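Local coordinates for metallo-beta-lactamase (Chryseobacterium indologenes, PDB 3L6N), which hydrolyses the beta-lactam ring of penicillins, cephalosporins and carbapenems with the help of zinc, giving the bacterium resistance to these antibiotics, at residues 46-51 with 79-84; 84-89 with 111-115; 144-148 with 190-194. All coordinates share one frame; numbering follows the deposited sequence.

Contact 1: 46-51 with 79-84; sequences DVPWEK and DDRAGD. With ZN (zinc ion), chain C.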
ATOM      1  N   ASP A  46      -3.719   1.373   1.648  1.00  2.59           N
ATOM      2  CA  ASP A  46      -2.915   1.821   2.788  1.00  3.30           C
ATOM      3  C   ASP A  46      -3.258   3.245   3.174  1.00  3.42           C
ATOM      4  O   ASP A  46      -3.844   3.993   2.395  1.00  4.02           O
ATOM      5  CB  ASP A  46      -1.424   1.587   2.555  1.00  3.24           C
ATOM      6  CG  ASP A  46      -1.133   0.131   2.313  1.00  5.00           C
ATOM      7  OD1 ASP A  46      -1.655  -0.680   3.099  1.00  5.67           O
ATOM      8  OD2 ASP A  46      -0.401  -0.198   1.352  1.00  5.71           O
ATOM      9  N   VAL A  47      -2.907   3.595   4.408  1.00  3.59           N
ATOM     10  CA  VAL A  47      -3.391   4.830   5.039  1.00  3.95           C
ATOM     11  C   VAL A  47      -2.221   5.743   5.407  1.00  4.16           C
ATOM     12  O   VAL A  47      -1.068   5.281   5.432  1.00  5.09           O
ATOM     13  CB  VAL A  47      -4.231   4.514   6.302  1.00  3.69           C
ATOM     14  CG1 VAL A  47      -5.436   3.646   5.948  1.00  5.32           C
ATOM     15  CG2 VAL A  47      -3.383   3.828   7.370  1.00  5.68           C
ATOM     16  N   PRO A  48      -2.493   7.035   5.669  1.00  3.83           N
ATOM     17  CA  PRO A  48      -1.383   7.902   6.102  1.00  4.06           C
ATOM     18  C   PRO A  48      -0.585   7.317   7.253  1.00  4.32           C
ATOM     19  O   PRO A  48      -1.145   6.681   8.155  1.00  4.45           O
ATOM     20  CB  PRO A  48      -2.088   9.188   6.525  1.00  3.56           C
ATOM     21  CG  PRO A  48      -3.273   9.253   5.614  1.00  4.83           C
ATOM     22  CD  PRO A  48      -3.742   7.809   5.507  1.00  3.62           C
ATOM     23  N   TRP A  49       0.731   7.518   7.198  1.00  4.98           N
ATOM     24  CA  TRP A  49       1.642   7.000   8.222  1.00  5.27           C
ATOM     25  C   TRP A  49       1.272   7.513   9.613  1.00  5.44           C
ATOM     26  O   TRP A  49       1.321   6.764  10.593  1.00  5.56           O
ATOM     27  CB  TRP A  49       3.092   7.362   7.890  1.00  5.84           C
ATOM     28  CG  TRP A  49       4.108   6.345   8.378  1.00  5.65           C
ATOM     29  CD1 TRP A  49       3.958   5.424   9.391  1.00  5.34           C
ATOM     30  CD2 TRP A  49       5.429   6.151   7.859  1.00  5.54           C
ATOM     31  NE1 TRP A  49       5.102   4.674   9.525  1.00  5.30           N
ATOM     32  CE2 TRP A  49       6.019   5.095   8.598  1.00  6.28           C
ATOM     33  CE3 TRP A  49       6.175   6.771   6.843  1.00  6.91           C
ATOM     34  CZ2 TRP A  49       7.321   4.634   8.342  1.00  5.90           C
ATOM     35  CZ3 TRP A  49       7.481   6.302   6.583  1.00  8.37           C
ATOM     36  CH2 TRP A  49       8.034   5.251   7.342  1.00  8.01           C
ATOM     37  N   GLU A  50       0.872   8.778   9.682  1.00  5.77           N
ATOM     38  CA  GLU A  50       0.438   9.387  10.932  1.00  6.86           C
ATOM     39  C   GLU A  50      -1.082   9.393  11.016  1.00  6.77           C
ATOM     40  O   GLU A  50      -1.749  10.004  10.188  1.00  6.54           O
ATOM     41  CB  GLU A  50       0.975  10.822  11.059  1.00  6.23           C
ATOM     42  CG  GLU A  50       2.498  10.954  11.077  1.00  8.44           C
ATOM     43  CD  GLU A  50       3.171  10.341  12.305  1.00  9.23           C
ATOM     44  OE1 GLU A  50       4.404  10.505  12.407  1.00 11.68           O
ATOM     45  OE2 GLU A  50       2.497   9.701  13.145  1.00 10.24           O
ATOM     46  N   LYS A  51      -1.620   8.711  12.023  1.00  7.57           N
ATOM     47  CA  LYS A  51      -3.063   8.659  12.251  1.00  8.54           C
ATOM     48  C   LYS A  51      -3.716  10.028  12.432  1.00  8.43           C
ATOM     49  O   LYS A  51      -4.897  10.187  12.128  1.00  7.88           O
ATOM     50  CB  LYS A  51      -3.393   7.736  13.425  1.00  9.70           C
ATOM     51  CG  LYS A  51      -2.939   8.266  14.777  1.00 13.18           C
ATOM     52  CD  LYS A  51      -3.574   7.470  15.919  1.00 19.38           C
ATOM     53  CE  LYS A  51      -3.091   6.035  15.960  1.00 22.67           C
ATOM     54  NZ  LYS A  51      -3.633   5.318  17.158  1.00 25.34           N
ATOM     55  N   ASP A  79       2.068   0.008  10.710  1.00  7.02           N
ATOM     56  CA  ASP A  79       1.463   1.343  10.903  1.00  7.47           C
ATOM     57  C   ASP A  79       1.315   2.178   9.634  1.00  6.69           C
ATOM     58  O   ASP A  79       0.380   2.978   9.529  1.00  7.12           O
ATOM     59  CB  ASP A  79       2.295   2.158  11.888  1.00  8.08           C
ATOM     60  CG  ASP A  79       2.233   1.636  13.306  1.00 12.67           C
ATOM     61  OD1 ASP A  79       3.032   2.145  14.121  1.00 17.21           O
ATOM     62  OD2 ASP A  79       1.420   0.747  13.631  1.00 17.22           O
ATOM     63  N   ASP A  80       2.240   2.005   8.689  1.00  6.16           N
ATOM     64  CA  ASP A  80       2.226   2.741   7.422  1.00  5.49           C
ATOM     65  C   ASP A  80       1.336   2.074   6.375  1.00  5.30           C
ATOM     66  O   ASP A  80       1.286   2.516   5.230  1.00  5.46           O
ATOM     67  CB  ASP A  80       3.659   2.927   6.868  1.00  5.86           C
ATOM     68  CG  ASP A  80       4.367   1.609   6.598  1.00  7.36           C
ATOM     69  OD1 ASP A  80       4.378   0.733   7.480  1.00  6.87           O
ATOM     70  OD2 ASP A  80       4.947   1.453   5.491  1.00 10.94           O
ATOM     71  N   ARG A  81       0.606   1.043   6.793  0.70  4.54           N
ATOM     72  CA  ARG A  81      -0.193   0.247   5.871  0.70  4.68           C
ATOM     73  C   ARG A  81      -1.622   0.155   6.400  0.70  4.47           C
ATOM     74  O   ARG A  81      -2.451   1.005   6.082  0.70  4.40           O
ATOM     75  CB  ARG A  81       0.445  -1.132   5.667  0.70  4.72           C
ATOM     76  CG  ARG A  81       1.917  -1.083   5.231  0.70  5.73           C
ATOM     77  CD  ARG A  81       2.070  -0.876   3.728  0.70  7.21           C
ATOM     78  NE  ARG A  81       1.877   0.510   3.318  0.70  8.21           N
ATOM     79  CZ  ARG A  81       2.204   0.979   2.116  0.70  9.54           C
ATOM     80  NH1 ARG A  81       2.731   0.166   1.209  0.70 10.08           N
ATOM     81  NH2 ARG A  81       1.986   2.250   1.812  0.70  8.53           N
ATOM     82  N   ALA A  82      -1.903  -0.841   7.238  1.00  4.38           N
ATOM     83  CA  ALA A  82      -3.218  -0.916   7.908  1.00  4.56           C
ATOM     84  C   ALA A  82      -3.443   0.266   8.852  1.00  4.61           C
ATOM     85  O   ALA A  82      -4.562   0.773   8.970  1.00  4.60           O
ATOM     86  CB  ALA A  82      -3.361  -2.224   8.678  1.00  4.86           C
ATOM     87  N   GLY A  83      -2.386   0.692   9.529  1.00  4.72           N
ATOM     88  CA  GLY A  83      -2.521   1.733  10.549  1.00  5.36           C
ATOM     89  C   GLY A  83      -3.551   1.336  11.594  1.00  5.57           C
ATOM     90  O   GLY A  83      -3.611   0.171  12.016  1.00  6.26           O
ATOM     91  N   ASP A  84      -4.371   2.304  12.001  1.00  5.32           N
ATOM     92  CA  ASP A  84      -5.416   2.081  12.993  1.00  6.59           C
ATOM     93  C   ASP A  84      -6.757   2.046  12.277  1.00  6.39           C
ATOM     94  O   ASP A  84      -7.378   3.095  12.027  1.00  7.23           O
ATOM     95  CB  ASP A  84      -5.396   3.183  14.061  1.00  6.51           C
ATOM     96  CG  ASP A  84      -6.533   3.047  15.078  1.00  8.45           C
ATOM     97  OD1 ASP A  84      -7.267   2.028  15.053  1.00 10.14           O
ATOM     98  OD2 ASP A  84      -6.685   3.980  15.898  1.00 12.28           O
TER
HETATM   99 ZN    ZN C 302       6.282   0.029   4.872  0.70 12.23          ZN
HETATM  100  O   HOH W   1       1.688   5.224   4.958  1.00 10.30           O
HETATM  101  O   HOH W   2      -1.249   4.980  10.280  1.00  6.28           O
HETATM  102  O   HOH W   3       6.111  -1.093   6.616  1.00 10.54           O

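Contact 2: 84-89 with 111-115; sequences DLSFFN and ATSTE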
ATOM      1  N   ASP A  84      -4.371   2.304  12.001  1.00  5.32           N
ATOM      2  CA  ASP A  84      -5.416   2.081  12.993  1.00  6.59           C
ATOM      3  C   ASP A  84      -6.757   2.046  12.277  1.00  6.39           C
ATOM      4  O   ASP A  84      -7.378   3.095  12.027  1.00  7.23           O
ATOM      5  CB  ASP A  84      -5.396   3.183  14.061  1.00  6.51           C
ATOM      6  CG  ASP A  84      -6.533   3.047  15.078  1.00  8.45           C
ATOM      7  OD1 ASP A  84      -7.267   2.028  15.053  1.00 10.14           O
ATOM      8  OD2 ASP A  84      -6.685   3.980  15.898  1.00 12.28           O
ATOM      9  N   LEU A  85      -7.195   0.840  11.939  1.00  6.63           N
ATOM     10  CA  LEU A  85      -8.405   0.664  11.145  1.00  6.68           C
ATOM     11  C   LEU A  85      -9.676   1.095  11.875  1.00  7.87           C
ATOM     12  O   LEU A  85     -10.717   1.255  11.232  1.00  8.74           O
ATOM     13  CB  LEU A  85      -8.545  -0.776  10.654  1.00  6.78           C
ATOM     14  CG  LEU A  85      -7.493  -1.239   9.640  1.00  5.86           C
ATOM     15  CD1 LEU A  85      -7.624  -2.741   9.443  1.00  5.95           C
ATOM     16  CD2 LEU A  85      -7.620  -0.500   8.300  1.00  6.90           C
ATOM     17  N   SER A  86      -9.581   1.301  13.195  1.00  8.27           N
ATOM     18  CA  SER A  86     -10.759   1.702  13.972  1.00  9.60           C
ATOM     19  C   SER A  86     -11.304   3.044  13.500  1.00  9.66           C
ATOM     20  O   SER A  86     -12.519   3.272  13.530  1.00 10.01           O
ATOM     21  CB  SER A  86     -10.483   1.720  15.484  1.00  8.98           C
ATOM     22  OG  SER A  86      -9.653   2.800  15.878  1.00 10.82           O
ATOM     23  N   PHE A  87     -10.417   3.916  13.034  1.00  9.55           N
ATOM     24  CA  PHE A  87     -10.846   5.216  12.525  1.00  9.83           C
ATOM     25  C   PHE A  87     -11.888   5.052  11.426  1.00  9.98           C
ATOM     26  O   PHE A  87     -12.901   5.768  11.400  1.00 10.40           O
ATOM     27  CB  PHE A  87      -9.661   6.009  11.984  1.00  9.94           C
ATOM     28  CG  PHE A  87     -10.051   7.320  11.355  1.00  9.67           C
ATOM     29  CD1 PHE A  87     -10.110   8.480  12.119  1.00 11.46           C
ATOM     30  CD2 PHE A  87     -10.345   7.391   9.993  1.00 10.48           C
ATOM     31  CE1 PHE A  87     -10.462   9.696  11.535  1.00 12.48           C
ATOM     32  CE2 PHE A  87     -10.708   8.594   9.397  1.00 10.52           C
ATOM     33  CZ  PHE A  87     -10.759   9.752  10.165  1.00 11.68           C
ATOM     34  N   PHE A  88     -11.620   4.124  10.509  1.00  9.57           N
ATOM     35  CA  PHE A  88     -12.511   3.876   9.385  1.00  9.92           C
ATOM     36  C   PHE A  88     -13.686   2.991   9.773  1.00 10.15           C
ATOM     37  O   PHE A  88     -14.828   3.273   9.391  1.00 10.24           O
ATOM     38  CB  PHE A  88     -11.726   3.332   8.192  1.00  9.59           C
ATOM     39  CG  PHE A  88     -10.641   4.257   7.740  1.00  8.77           C
ATOM     40  CD1 PHE A  88     -10.935   5.337   6.905  1.00  7.34           C
ATOM     41  CD2 PHE A  88      -9.334   4.080   8.174  1.00  8.98           C
ATOM     42  CE1 PHE A  88      -9.941   6.213   6.501  1.00  8.02           C
ATOM     43  CE2 PHE A  88      -8.326   4.960   7.766  1.00  9.23           C
ATOM     44  CZ  PHE A  88      -8.635   6.017   6.923  1.00  8.50           C
ATOM     45  N   ASN A  89     -13.424   1.954  10.569  1.00 10.48           N
ATOM     46  CA  ASN A  89     -14.501   1.093  11.055  1.00 11.25           C
ATOM     47  C   ASN A  89     -15.577   1.893  11.785  1.00 11.58           C
ATOM     48  O   ASN A  89     -16.769   1.678  11.557  1.00 12.33           O
ATOM     49  CB  ASN A  89     -13.956  -0.009  11.969  1.00 10.76           C
ATOM     50  CG  ASN A  89     -13.073  -1.000  11.231  1.00 11.24           C
ATOM     51  OD1 ASN A  89     -13.128  -1.115  10.007  1.00 10.57           O
ATOM     52  ND2 ASN A  89     -12.245  -1.721  11.979  1.00 10.25           N
ATOM     53  N   ALA A 111      -6.958  -2.802  15.841  1.00 10.64           N
ATOM     54  CA  ALA A 111      -8.216  -3.090  15.168  1.00 10.11           C
ATOM     55  C   ALA A 111      -7.994  -3.938  13.924  1.00  9.55           C
ATOM     56  O   ALA A 111      -6.967  -3.820  13.251  1.00  9.15           O
ATOM     57  CB  ALA A 111      -8.940  -1.789  14.803  1.00 10.46           C
ATOM     58  N   THR A 112      -8.952  -4.806  13.643  1.00  9.18           N
ATOM     59  CA  THR A 112      -8.921  -5.660  12.460  1.00  9.63           C
ATOM     60  C   THR A 112      -9.903  -5.145  11.411  1.00  9.33           C
ATOM     61  O   THR A 112     -10.742  -4.277  11.703  1.00  8.76           O
ATOM     62  CB  THR A 112      -9.263  -7.102  12.818  1.00  9.57           C
ATOM     63  OG1 THR A 112     -10.481  -7.130  13.587  1.00 12.60           O
ATOM     64  CG2 THR A 112      -8.124  -7.722  13.637  1.00 10.48           C
ATOM     65  N   SER A 113      -9.805  -5.682  10.196  1.00  9.09           N
ATOM     66  CA  SER A 113     -10.696  -5.276   9.107  1.00  9.39           C
ATOM     67  C   SER A 113     -12.101  -5.841   9.310  1.00 10.12           C
ATOM     68  O   SER A 113     -12.294  -6.800  10.078  1.00 10.77           O
ATOM     69  CB  SER A 113     -10.151  -5.736   7.752  1.00  9.42           C
ATOM     70  OG  SER A 113     -10.244  -7.146   7.631  1.00  7.66           O
ATOM     71  N   THR A 114     -13.074  -5.250   8.631  1.00 10.09           N
ATOM     72  CA  THR A 114     -14.443  -5.780   8.688  1.00 10.50           C
ATOM     73  C   THR A 114     -14.726  -6.728   7.524  1.00 10.93           C
ATOM     74  O   THR A 114     -15.684  -7.503   7.569  1.00 11.48           O
ATOM     75  CB  THR A 114     -15.493  -4.662   8.761  1.00 10.08           C
ATOM     76  OG1 THR A 114     -15.339  -3.778   7.642  1.00 11.60           O
ATOM     77  CG2 THR A 114     -15.357  -3.883  10.060  1.00 10.73           C
ATOM     78  N   GLU A 115     -13.887  -6.671   6.485  1.00 10.54           N
ATOM     79  CA  GLU A 115     -13.990  -7.575   5.347  1.00 11.12           C
ATOM     80  C   GLU A 115     -12.676  -8.306   5.124  1.00 10.79           C
ATOM     81  O   GLU A 115     -11.605  -7.756   5.367  1.00  9.99           O
ATOM     82  CB  GLU A 115     -14.370  -6.830   4.055  1.00 11.36           C
ATOM     83  CG  GLU A 115     -15.252  -5.590   4.220  1.00 14.95           C
ATOM     84  CD  GLU A 115     -16.628  -5.886   4.785  1.00 18.88           C
ATOM     85  OE1 GLU A 115     -17.083  -5.115   5.661  1.00 21.80           O
ATOM     86  OE2 GLU A 115     -17.247  -6.881   4.352  1.00 21.57           O
TER
HETATM   87  O   HOH W   4      -5.975  -0.030  16.279  1.00 14.21           O
HETATM   88  O   HOH W   5      -5.786  -1.364  12.949  1.00  6.34           O
HETATM   89  O   HOH W   6     -15.970  -1.124   8.386  1.00 18.88           O

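Contact 3: 144-148 with 190-194; sequences VVVWF and YSKAT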
ATOM      1  N   VAL A 144       1.168  -8.170   0.731  1.00  5.84           N
ATOM      2  CA  VAL A 144       0.472  -8.418  -0.528  1.00  5.62           C
ATOM      3  C   VAL A 144       0.725  -7.247  -1.472  1.00  5.65           C
ATOM      4  O   VAL A 144       1.131  -6.171  -1.034  1.00  5.28           O
ATOM      5  CB  VAL A 144      -1.049  -8.627  -0.331  1.00  5.57           C
ATOM      6  CG1 VAL A 144      -1.316  -9.936   0.406  1.00  6.00           C
ATOM      7  CG2 VAL A 144      -1.689  -7.435   0.418  1.00  4.72           C
ATOM      8  N   VAL A 145       0.488  -7.476  -2.761  1.00  5.78           N
ATOM      9  CA  VAL A 145       0.609  -6.444  -3.789  1.00  6.21           C
ATOM     10  C   VAL A 145      -0.776  -6.195  -4.390  1.00  6.19           C
ATOM     11  O   VAL A 145      -1.676  -7.024  -4.245  1.00  5.83           O
ATOM     12  CB  VAL A 145       1.611  -6.859  -4.905  1.00  6.46           C
ATOM     13  CG1 VAL A 145       3.021  -7.094  -4.331  1.00  7.54           C
ATOM     14  CG2 VAL A 145       1.108  -8.110  -5.687  1.00  7.41           C
ATOM     15  N   VAL A 146      -0.947  -5.058  -5.063  1.00  5.63           N
ATOM     16  CA  VAL A 146      -2.218  -4.742  -5.701  1.00  5.73           C
ATOM     17  C   VAL A 146      -1.995  -4.432  -7.171  1.00  5.63           C
ATOM     18  O   VAL A 146      -1.231  -3.527  -7.526  1.00  6.14           O
ATOM     19  CB  VAL A 146      -2.965  -3.561  -5.017  1.00  4.93           C
ATOM     20  CG1 VAL A 146      -4.377  -3.441  -5.584  1.00  5.09           C
ATOM     21  CG2 VAL A 146      -3.032  -3.772  -3.495  1.00  6.17           C
ATOM     22  N   TRP A 147      -2.654  -5.214  -8.026  1.00  6.27           N
ATOM     23  CA  TRP A 147      -2.537  -5.046  -9.475  1.00  7.02           C
ATOM     24  C   TRP A 147      -3.749  -4.308 -10.020  1.00  6.62           C
ATOM     25  O   TRP A 147      -4.886  -4.648  -9.693  1.00  6.18           O
ATOM     26  CB  TRP A 147      -2.421  -6.431 -10.132  1.00  7.18           C
ATOM     27  CG  TRP A 147      -2.469  -6.438 -11.650  1.00  9.56           C
ATOM     28  CD1 TRP A 147      -3.368  -7.102 -12.436  1.00 12.30           C
ATOM     29  CD2 TRP A 147      -1.567  -5.771 -12.544  1.00 10.46           C
ATOM     30  NE1 TRP A 147      -3.087  -6.882 -13.767  1.00 11.86           N
ATOM     31  CE2 TRP A 147      -1.986  -6.073 -13.862  1.00 12.26           C
ATOM     32  CE3 TRP A 147      -0.444  -4.956 -12.362  1.00 10.74           C
ATOM     33  CZ2 TRP A 147      -1.325  -5.577 -14.991  1.00 12.44           C
ATOM     34  CZ3 TRP A 147       0.217  -4.461 -13.488  1.00 12.00           C
ATOM     35  CH2 TRP A 147      -0.228  -4.778 -14.783  1.00 13.16           C
ATOM     36  N   PHE A 148      -3.491  -3.294 -10.845  1.00  7.27           N
ATOM     37  CA  PHE A 148      -4.534  -2.475 -11.455  1.00  7.59           C
ATOM     38  C   PHE A 148      -4.513  -2.681 -12.974  1.00  8.67           C
ATOM     39  O   PHE A 148      -3.803  -1.967 -13.684  1.00  8.49           O
ATOM     40  CB  PHE A 148      -4.303  -0.999 -11.108  1.00  7.80           C
ATOM     41  CG  PHE A 148      -4.387  -0.706  -9.630  1.00  5.53           C
ATOM     42  CD1 PHE A 148      -3.235  -0.681  -8.846  1.00  6.14           C
ATOM     43  CD2 PHE A 148      -5.617  -0.465  -9.030  1.00  4.45           C
ATOM     44  CE1 PHE A 148      -3.312  -0.413  -7.474  1.00  5.95           C
ATOM     45  CE2 PHE A 148      -5.713  -0.202  -7.650  1.00  6.84           C
ATOM     46  CZ  PHE A 148      -4.548  -0.167  -6.883  1.00  5.61           C
ATOM     47  N   TYR A 190       4.328  -9.884 -13.423  1.00 23.98           N
ATOM     48  CA  TYR A 190       3.845  -8.553 -13.825  1.00 24.35           C
ATOM     49  C   TYR A 190       4.733  -7.884 -14.866  1.00 25.04           C
ATOM     50  O   TYR A 190       5.188  -6.749 -14.689  1.00 25.02           O
ATOM     51  CB  TYR A 190       3.640  -7.650 -12.606  1.00 23.95           C
ATOM     52  CG  TYR A 190       2.688  -8.242 -11.607  1.00 22.44           C
ATOM     53  CD1 TYR A 190       3.165  -8.778 -10.418  1.00 21.29           C
ATOM     54  CD2 TYR A 190       1.313  -8.295 -11.861  1.00 19.86           C
ATOM     55  CE1 TYR A 190       2.315  -9.333  -9.499  1.00 21.09           C
ATOM     56  CE2 TYR A 190       0.438  -8.860 -10.937  1.00 20.93           C
ATOM     57  CZ  TYR A 190       0.959  -9.376  -9.760  1.00 20.78           C
ATOM     58  OH  TYR A 190       0.151  -9.934  -8.814  1.00 23.02           O
ATOM     59  N   SER A 191       4.971  -8.613 -15.955  1.00 25.67           N
ATOM     60  CA  SER A 191       5.686  -8.078 -17.108  1.00 26.17           C
ATOM     61  C   SER A 191       4.900  -6.936 -17.767  1.00 25.85           C
ATOM     62  O   SER A 191       5.499  -6.014 -18.323  1.00 26.70           O
ATOM     63  CB  SER A 191       5.994  -9.194 -18.117  1.00 26.30           C
ATOM     64  OG  SER A 191       4.826  -9.934 -18.440  1.00 27.87           O
ATOM     65  N   LYS A 192       3.569  -6.987 -17.678  1.00 25.40           N
ATOM     66  CA  LYS A 192       2.703  -5.937 -18.238  1.00 24.57           C
ATOM     67  C   LYS A 192       2.753  -4.615 -17.457  1.00 23.59           C
ATOM     68  O   LYS A 192       2.322  -3.577 -17.965  1.00 23.57           O
ATOM     69  CB  LYS A 192       1.250  -6.408 -18.345  1.00 25.00           C
ATOM     70  CG  LYS A 192       0.975  -7.407 -19.464  1.00 26.35           C
ATOM     71  CD  LYS A 192      -0.525  -7.598 -19.643  1.00 28.77           C
ATOM     72  CE  LYS A 192      -0.842  -8.836 -20.470  1.00 30.47           C
ATOM     73  NZ  LYS A 192      -2.304  -8.945 -20.738  1.00 32.43           N
ATOM     74  N   ALA A 193       3.281  -4.656 -16.233  1.00 22.11           N
ATOM     75  CA  ALA A 193       3.372  -3.458 -15.396  1.00 20.45           C
ATOM     76  C   ALA A 193       4.355  -2.448 -15.969  1.00 19.39           C
ATOM     77  O   ALA A 193       5.525  -2.764 -16.200  1.00 19.63           O
ATOM     78  CB  ALA A 193       3.762  -3.820 -13.967  1.00 20.44           C
ATOM     79  N   THR A 194       3.874  -1.231 -16.200  1.00 17.70           N
ATOM     80  CA  THR A 194       4.735  -0.165 -16.691  1.00 16.57           C
ATOM     81  C   THR A 194       5.145   0.758 -15.548  1.00 15.10           C
ATOM     82  O   THR A 194       5.980   1.648 -15.717  1.00 15.26           O
ATOM     83  CB  THR A 194       4.075   0.622 -17.832  1.00 16.85           C
ATOM     84  OG1 THR A 194       2.750   1.001 -17.451  1.00 16.61           O
ATOM     85  CG2 THR A 194       4.010  -0.245 -19.102  1.00 17.99           C
TER

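Contact 1: 46-51 with 79-84
Asp-46 OD2 is gripped twice: Thr-75 hydrogen-bonds it, and the guanidinium of Arg-81 lies flat against it. In the conformer of Arg-81 described here, OD2 sits 3.1 Å from Arg-81 NE, above the centre of the group, and the carboxylate and guanidinium planes are only 19° apart. The attraction is therefore one of charge, with no N-H aimed at the oxygen. Arg-81 gets there by bending at chi2 and chi3, which folds the chain back although its CB bond leads away from Asp-46. Its NH2 donates to Asn-32 O, and its NE to Asp-80 O at 2.8 Å, coming from above the carbonyl plane while the oxygen stays nearly in the plane of the guanidinium. One water donates to both Asp-80 O and Val-47 O and so ties the two loops together through solvent. Beside this network the backbones are joined directly by a hydrogen bond from Val-47 N to Arg-81 O, 3.1 Å long.

These loops, following strands 41-45 and 69-73, belong to the metallo-beta-lactamase fold, and the second holds the aspartate of the HxHxD zinc-binding motif. Asp-80 OD2 binds one zinc at 2.0 Å, together with Cys-158, His-200 and a water that donates to OD1. On the way to the metal its CB lies over the five-membered ring of Trp-49, 3.5 Å from the centroid and 8° off the normal, a CH-pi contact in which the two side chains run next to each other and point the same way. At the outer end, Lys-51 NZ and Asp-84 OD2 form a looser salt bridge of 3.6 Å, while Asp-84 OD1 is hydrogen-bonded to Ser-86.

Contact 2: 84-89 with 111-115
Asn-89 extends toward 111-115 from the helix, and its CG, standing anti to the carbonyl carbon (chi1 -66°), carries the amide to the facing loop. CG lies 3.9 Å from the Thr-114 CG2 methyl, the threonine side chain coming from the opposite direction. From there the two ends part. ND2 donates to Thr-112 O at 3.0 Å, nearly in line with the carbonyl and close to the amide plane, with an N-H...O angle of 146°. OD1 packs against Thr-114 CG2 and is hydrogen-bonded to Thr-95 OG1 of strand 94-97; a water also donates to it over a longer span and to Thr-114 OG1. With both ends bonded, the amide is fixed in rotation.

The short helix 86-90 is thus held against the loop that runs from helix 99-107 into edge strand 115-116, on the surface of the alpha-beta/beta-alpha sandwich of this superfamily. Asp-84, ahead of the turn that leads into the helix, makes a capping bond: OD1 accepts from Ser-86 N and also from Ser-86 OG, both reaching it from one face of the carboxylate, the hydroxyl at 2.6 Å. The same oxygen accepts a hydrogen bond from a water that in turn accepts from Ala-111 N. A second water accepts from Leu-85 N and donates to Ala-111 O, so each polar backbone atom of Ala-111 is linked to the start of the helix through solvent. Between these bridges the methyl of Ala-111 presses against Ser-86 N at 3.5 Å and faces Leu-85 CB. Farther along, Leu-85 CD1 lies 3.7 Å from Ser-113 N, resting on the backbone of the loop, and its side chain also touches Leu-105 of helix 99-107.

Contact 3: 144-148 with 190-194
Trp-147 and Tyr-190 pass one another pointing opposite ways, the indole reaching out from its strand and the phenol reaching back toward it. The side of the tyrosine ring, rather than its middle, lies over the indole: CD2 stands 3.7 Å above the indole plane, displaced toward the rim, and is 3.8 Å from Trp-147 CE3. Neighbouring CE2 settles over the root of the indole, 3.8 Å from Trp-147 CB. The planes are inclined by 38° and the six-membered rings have centroids 5.4 Å apart, so the pair is oblique, a wedge that narrows where Tyr-190 CD2 and CE2 meet the tryptophan.

CG of Trp-147 stands anti to the backbone N (chi1 173°), which throws the bicyclic ring out from strand 145-148 and against the turn that follows helix 179-189. This is a type I beta turn from Tyr-190 to Ala-193, closed by the bond from Ala-193 N to Tyr-190 O, and it leads into strand 195-198, an edge strand of the five-stranded sheet that also contains 145-148. The contact thus packs a helix-to-strand connection of the metallo-beta-lactamase fold against the side chains of an inner strand. The indole fits the hollow between the Tyr-190 ring and the Lys-192/Ala-193 flank of the turn: CZ3 meets the methyl of Ala-193 at 3.6 Å, and CH2 lies 3.8 Å from Ala-193 N and 4.2 Å from Lys-192 CB.

At the other end of the phenol, Val-145 offers a smaller bump. Its CG2 approaches Tyr-190 OH to 3.7 Å, with ring carbon CE1 a little farther off, while the hydroxyl is hydrogen-bonded to Asp-133 on neighbouring strand 128-133. Leu-154 of strand 153-157 touches Val-145, Trp-147 and Tyr-190 alike.

How the contacts relate
The three contacts follow one another along the chain, each closing before the next opens. Contacts 1 and 2 are neighbours, with centres about 11 Å apart: they share Asp-84, and Val-47 of contact 1 packs on Phe-88 of contact 2. Both belong to connections of the seven-stranded sheet, running from the zinc site outward to its edge strand 115-116. Contact 3 lies on the opposite side of the chain's centre, about 22 Å from contact 1 and 26 Å from contact 2 between centres, and belongs to the five-stranded sheet. Contact 1 alone carries a zinc ligand, Asp-80; its partners Cys-158 and His-200 follow strands 153-157 and 195-198 of the five-stranded sheet.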